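Local structure of polymerase X (Deinococcus radiodurans, 2W9M) at residues S120-R123 and L124-A128. The protein probably catalyses template-directed DNA synthesis from deoxynucleoside triphosphates as a family X polymerase, and carries zinc ions in a polymerase/histidinol-phosphatase-type domain. Residues are numbered along the deposited sequence; the frame is centred on the assembly and turned at random.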
# COMPACT_ATOMS: atom_id res chain seq x y z
N SER A 120 3.95 8.72 -5.04
CA SER A 120 2.50 8.66 -4.93
C SER A 120 1.85 10.04 -4.98
O SER A 120 2.51 11.05 -4.78
CB SER A 120 2.07 7.92 -3.66
OG SER A 120 2.44 8.65 -2.49
N LEU A 121 0.55 10.06 -5.25
CA LEU A 121 -0.21 11.29 -5.27
C LEU A 121 -0.05 12.07 -3.97
O LEU A 121 0.19 13.29 -3.98
CB LEU A 121 -1.69 10.99 -5.50
CG LEU A 121 -2.16 11.23 -6.94
CD1 LEU A 121 -1.01 11.09 -7.92
CD2 LEU A 121 -3.31 10.31 -7.29
N GLU A 122 -0.17 11.37 -2.85
CA GLU A 122 -0.04 12.00 -1.55
C GLU A 122 1.35 12.59 -1.32
O GLU A 122 1.49 13.71 -0.82
CB GLU A 122 -0.38 11.00 -0.44
CG GLU A 122 0.06 11.43 0.94
CD GLU A 122 -0.46 12.80 1.33
OE1 GLU A 122 0.17 13.44 2.19
OE2 GLU A 122 -1.49 13.23 0.77
N ARG A 123 2.38 11.83 -1.68
CA ARG A 123 3.76 12.27 -1.54
C ARG A 123 4.10 13.42 -2.50
O ARG A 123 4.93 14.27 -2.20
CB ARG A 123 4.71 11.09 -1.75
CG ARG A 123 6.19 11.45 -1.76
CD ARG A 123 6.72 11.70 -0.36
NE ARG A 123 8.14 12.01 -0.38
CZ ARG A 123 8.65 13.24 -0.46
NH1 ARG A 123 7.85 14.29 -0.52
NH2 ARG A 123 9.97 13.41 -0.47
N LEU A 124 3.43 13.44 -3.66
CA LEU A 124 3.57 14.53 -4.61
C LEU A 124 2.94 15.78 -4.01
O LEU A 124 3.49 16.88 -4.12
CB LEU A 124 2.85 14.20 -5.92
CG LEU A 124 3.43 14.69 -7.25
CD1 LEU A 124 2.37 14.62 -8.34
CD2 LEU A 124 3.99 16.10 -7.15
N ARG A 125 1.79 15.62 -3.37
CA ARG A 125 1.08 16.74 -2.77
C ARG A 125 1.90 17.38 -1.65
O ARG A 125 1.90 18.60 -1.48
CB ARG A 125 -0.27 16.31 -2.23
CG ARG A 125 -0.96 17.39 -1.44
CD ARG A 125 -1.98 16.83 -0.48
NE ARG A 125 -1.87 17.49 0.81
CZ ARG A 125 -1.24 16.98 1.86
NH1 ARG A 125 -0.68 15.78 1.77
NH2 ARG A 125 -1.18 17.65 3.00
N GLU A 126 2.60 16.55 -0.89
CA GLU A 126 3.47 17.05 0.16
C GLU A 126 4.68 17.77 -0.42
O GLU A 126 5.11 18.81 0.09
CB GLU A 126 3.93 15.91 1.07
CG GLU A 126 2.80 15.28 1.87
CD GLU A 126 3.17 13.93 2.45
OE1 GLU A 126 4.14 13.31 1.95
OE2 GLU A 126 2.49 13.49 3.40
N ALA A 127 5.23 17.22 -1.51
CA ALA A 127 6.38 17.83 -2.16
C ALA A 127 6.04 19.22 -2.67
O ALA A 127 6.86 20.13 -2.60
CB ALA A 127 6.87 16.96 -3.30
N ALA A 128 4.82 19.38 -3.17
CA ALA A 128 4.35 20.68 -3.63
C ALA A 128 4.24 21.63 -2.44
O ALA A 128 4.66 22.78 -2.50
CB ALA A 128 3.00 20.54 -4.34
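This is a local contact along the first turns of helix 121-130, where E122 meets R125 and E126, its neighbours one turn on. E122 and R125 run side by side and pair in a salt bridge, OE1 of E122 lying 2.5 Å from NH1 of R125, in the plane of the guanidinium at its edge. Carboxylate and guanidinium are nearly coplanar, 30° apart. With CG of E122 anti to the backbone N (chi1 164°) and a bend at chi2, the carboxylate leans forward along the helix, toward R125. R125 is shared: E172 and E229 bind its other nitrogens.

S120 is the N-cap, its OG accepting from R123 N at 3.3 Å, and the regular ladder starts with L124 N to S120 O at 2.8 Å. The helix belongs to a helix-hairpin-helix domain, a fold widely used to bind DNA; L124 turns into its interior, against L99, I118 and I147.

E126 comes across E122, carboxylate planes 86° apart, with OE2 of E126 2.6 Å from OE1 of E122; carboxylates this close would be expected to repel unless R125 eases it. OE1 of E126 approaches CD of R123 at 3.8 Å, while the guanidinium of R123 goes to E132. With an alanine here, a gap would probably open beside OE1 of E122, with R125 still holding that carboxylate. A127 N closes this turn on R123 O at 3.0 Å.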